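N-terminal acetyltransferase B complex subunit NAT3 (PDB 5K04) is the probable catalytic subunit of the NatB complex, a GNAT-family enzyme that transfers the acetyl group of acetyl-CoA to protein N-termini. Local coordinates at residues 72-77 and 110-115. Numbering follows the deposited sequence.
Sequences HTHITA and DLFVKV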
ATOM      1  N   HIS B  72       8.925 -31.790  -6.299  1.00 51.97           N
ATOM      2  CA  HIS B  72       7.478 -31.646  -6.332  1.00 51.04           C
ATOM      3  C   HIS B  72       7.125 -30.173  -6.186  1.00 49.12           C
ATOM      4  O   HIS B  72       7.924 -29.370  -5.697  1.00 40.21           O
ATOM      5  CB  HIS B  72       6.807 -32.449  -5.228  1.00 46.46           C
ATOM      6  CG  HIS B  72       7.066 -31.914  -3.861  1.00 53.59           C
ATOM      7  ND1 HIS B  72       6.135 -31.173  -3.162  1.00 57.64           N
ATOM      8  CD2 HIS B  72       8.155 -32.001  -3.062  1.00 53.41           C
ATOM      9  CE1 HIS B  72       6.638 -30.833  -1.989  1.00 56.18           C
ATOM     10  NE2 HIS B  72       7.864 -31.320  -1.906  1.00 58.33           N
ATOM     11  N   THR B  73       5.914 -29.823  -6.617  1.00 51.12           N
ATOM     12  CA  THR B  73       5.396 -28.479  -6.416  1.00 48.66           C
ATOM     13  C   THR B  73       4.479 -28.459  -5.199  1.00 44.22           C
ATOM     14  O   THR B  73       3.867 -29.467  -4.829  1.00 33.71           O
ATOM     15  CB  THR B  73       4.645 -27.942  -7.639  1.00 38.68           C
ATOM     16  OG1 THR B  73       3.307 -28.407  -7.613  1.00 56.53           O
ATOM     17  CG2 THR B  73       5.287 -28.436  -8.893  1.00 35.67           C
ATOM     18  N   HIS B  74       4.406 -27.288  -4.573  1.00 42.47           N
ATOM     19  CA  HIS B  74       3.642 -27.095  -3.354  1.00 43.55           C
ATOM     20  C   HIS B  74       2.804 -25.839  -3.499  1.00 43.07           C
ATOM     21  O   HIS B  74       3.316 -24.793  -3.914  1.00 31.17           O
ATOM     22  CB  HIS B  74       4.553 -26.980  -2.130  1.00 39.16           C
ATOM     23  CG  HIS B  74       3.801 -26.802  -0.851  1.00 49.12           C
ATOM     24  ND1 HIS B  74       3.345 -27.869  -0.106  1.00 49.77           N
ATOM     25  CD2 HIS B  74       3.397 -25.685  -0.201  1.00 43.58           C
ATOM     26  CE1 HIS B  74       2.704 -27.414   0.957  1.00 45.32           C
ATOM     27  NE2 HIS B  74       2.711 -26.094   0.916  1.00 47.26           N
ATOM     28  N   ILE B  75       1.516 -25.954  -3.179  1.00 48.76           N
ATOM     29  CA  ILE B  75       0.620 -24.803  -3.122  1.00 42.77           C
ATOM     30  C   ILE B  75       0.693 -24.205  -1.719  1.00 35.11           C
ATOM     31  O   ILE B  75       0.441 -24.904  -0.733  1.00 26.63           O
ATOM     32  CB  ILE B  75      -0.820 -25.206  -3.471  1.00 44.05           C
ATOM     33  CG1 ILE B  75      -0.926 -25.638  -4.930  1.00 42.95           C
ATOM     34  CG2 ILE B  75      -1.757 -24.048  -3.210  1.00 42.85           C
ATOM     35  CD1 ILE B  75      -2.169 -26.459  -5.217  1.00 43.99           C
ATOM     36  N   THR B  76       1.037 -22.919  -1.621  1.00 42.30           N
ATOM     37  CA  THR B  76       1.011 -22.242  -0.328  1.00 44.97           C
ATOM     38  C   THR B  76      -0.228 -21.384  -0.123  1.00 39.49           C
ATOM     39  O   THR B  76      -0.740 -21.319   0.993  1.00 29.77           O
ATOM     40  CB  THR B  76       2.261 -21.379  -0.134  1.00 44.96           C
ATOM     41  OG1 THR B  76       2.148 -20.180  -0.897  1.00 65.27           O
ATOM     42  CG2 THR B  76       3.428 -22.139  -0.599  1.00 37.36           C
ATOM     43  N   ALA B  77      -0.739 -20.749  -1.175  1.00 47.48           N
ATOM     44  CA  ALA B  77      -1.915 -19.895  -1.023  1.00 41.41           C
ATOM     45  C   ALA B  77      -2.731 -19.827  -2.312  1.00 36.58           C
ATOM     46  O   ALA B  77      -2.192 -19.538  -3.389  1.00 30.33           O
ATOM     47  CB  ALA B  77      -1.499 -18.481  -0.587  1.00 42.16           C
ATOM     48  N   ASP B 110       1.532 -31.040  -4.027  1.00 44.88           N
ATOM     49  CA  ASP B 110       0.979 -31.239  -2.699  1.00 40.82           C
ATOM     50  C   ASP B 110       0.542 -29.896  -2.113  1.00 45.18           C
ATOM     51  O   ASP B 110       0.775 -28.824  -2.690  1.00 24.69           O
ATOM     52  CB  ASP B 110       1.982 -31.960  -1.784  1.00 45.16           C
ATOM     53  CG  ASP B 110       2.980 -31.023  -1.135  1.00 43.95           C
ATOM     54  OD1 ASP B 110       3.410 -30.047  -1.786  1.00 45.25           O
ATOM     55  OD2 ASP B 110       3.332 -31.258   0.038  1.00 45.75           O
ATOM     56  N   LEU B 111      -0.077 -29.975  -0.937  1.00 46.30           N
ATOM     57  CA  LEU B 111      -0.689 -28.844  -0.264  1.00 39.95           C
ATOM     58  C   LEU B 111      -1.117 -29.304   1.115  1.00 41.52           C
ATOM     59  O   LEU B 111      -1.285 -30.500   1.370  1.00 26.41           O
ATOM     60  CB  LEU B 111      -1.901 -28.311  -1.029  1.00 40.18           C
ATOM     61  CG  LEU B 111      -2.960 -29.397  -1.244  1.00 47.17           C
ATOM     62  CD1 LEU B 111      -4.061 -29.390  -0.168  1.00 41.64           C
ATOM     63  CD2 LEU B 111      -3.564 -29.305  -2.612  1.00 50.63           C
ATOM     64  N   PHE B 112      -1.340 -28.333   1.984  1.00 45.48           N
ATOM     65  CA  PHE B 112      -1.829 -28.581   3.329  1.00 40.57           C
ATOM     66  C   PHE B 112      -3.228 -28.012   3.450  1.00 40.79           C
ATOM     67  O   PHE B 112      -3.458 -26.852   3.104  1.00 36.04           O
ATOM     68  CB  PHE B 112      -0.924 -27.945   4.382  1.00 41.33           C
ATOM     69  CG  PHE B 112       0.476 -28.509   4.411  1.00 46.83           C
ATOM     70  CD1 PHE B 112       0.697 -29.877   4.435  1.00 51.16           C
ATOM     71  CD2 PHE B 112       1.566 -27.666   4.436  1.00 43.52           C
ATOM     72  CE1 PHE B 112       1.969 -30.391   4.477  1.00 51.44           C
ATOM     73  CE2 PHE B 112       2.852 -28.171   4.481  1.00 52.06           C
ATOM     74  CZ  PHE B 112       3.051 -29.543   4.498  1.00 57.32           C
ATOM     75  N   VAL B 113      -4.152 -28.835   3.939  1.00 46.43           N
ATOM     76  CA  VAL B 113      -5.493 -28.413   4.324  1.00 50.00           C
ATOM     77  C   VAL B 113      -5.701 -28.812   5.777  1.00 47.00           C
ATOM     78  O   VAL B 113      -5.367 -29.937   6.172  1.00 42.55           O
ATOM     79  CB  VAL B 113      -6.578 -29.037   3.416  1.00 58.63           C
ATOM     80  CG1 VAL B 113      -7.953 -28.776   3.964  1.00 56.33           C
ATOM     81  CG2 VAL B 113      -6.498 -28.437   2.035  1.00 64.70           C
ATOM     82  N   LYS B 114      -6.230 -27.893   6.577  1.00 47.34           N
ATOM     83  CA  LYS B 114      -6.512 -28.226   7.965  1.00 51.83           C
ATOM     84  C   LYS B 114      -7.554 -29.335   8.026  1.00 50.75           C
ATOM     85  O   LYS B 114      -8.437 -29.436   7.172  1.00 41.93           O
ATOM     86  CB  LYS B 114      -6.987 -26.997   8.739  1.00 53.21           C
ATOM     87  CG  LYS B 114      -5.916 -25.918   8.949  1.00 57.69           C
ATOM     88  CD  LYS B 114      -4.672 -26.502   9.609  1.00 62.49           C
ATOM     89  CE  LYS B 114      -3.693 -25.422  10.043  1.00 64.35           C
ATOM     90  NZ  LYS B 114      -2.416 -26.033  10.525  1.00 70.02           N
ATOM     91  N   VAL B 115      -7.422 -30.186   9.046  1.00 58.43           N
ATOM     92  CA  VAL B 115      -8.281 -31.360   9.218  1.00 54.20           C
ATOM     93  C   VAL B 115      -9.750 -30.963   9.353  1.00 54.47           C
ATOM     94  O   VAL B 115     -10.650 -31.728   8.980  1.00 48.42           O
ATOM     95  CB  VAL B 115      -7.771 -32.168  10.435  1.00 60.39           C
ATOM     96  CG1 VAL B 115      -8.856 -33.054  11.008  1.00 77.73           C
ATOM     97  CG2 VAL B 115      -6.534 -33.012  10.035  1.00 52.20           C
TER
HETATM   98  O   HOH W   1      -1.175 -25.200   1.493  1.00 29.95           O
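H74 and D110, paired across two parallel strands, are joined by a hydrogen bond from H74 ND1 to D110 OD1 (2.8 Å), the carboxylate oxygen being met from above its plane, 42° out of it. Both side chains leave on the same face of the sheet, and CG of H74 lies anti to the backbone N, beside the carbonyl carbon. The backbones are tied on both sides of D110: its N donates to T73 O (2.9 Å) and its O accepts from I75 N (3.0 Å). D110 OD1 lies at the edge of the H72 ring, the ring and carboxylate planes nearly perpendicular; H72 ND1 gives a weak hydrogen bond to T73 O. A carboxylate oxygen of D158 comes close to D110 OD2. Further along, the edge of H74 points at the face of F112, planes 60° apart, with H74 CE1 3.6 Å from F112 CE2. On the other sheet face I75 and L111 lie side by side, CB to CB 4.1 Å. The segment axes run 33° apart, and past I75 and L111 a water bridges I75 O and F112 N. This parting of parallel strands 70-80 and 108-114 is the V-shaped opening characteristic of the GNAT fold, where acetyl-CoA binds.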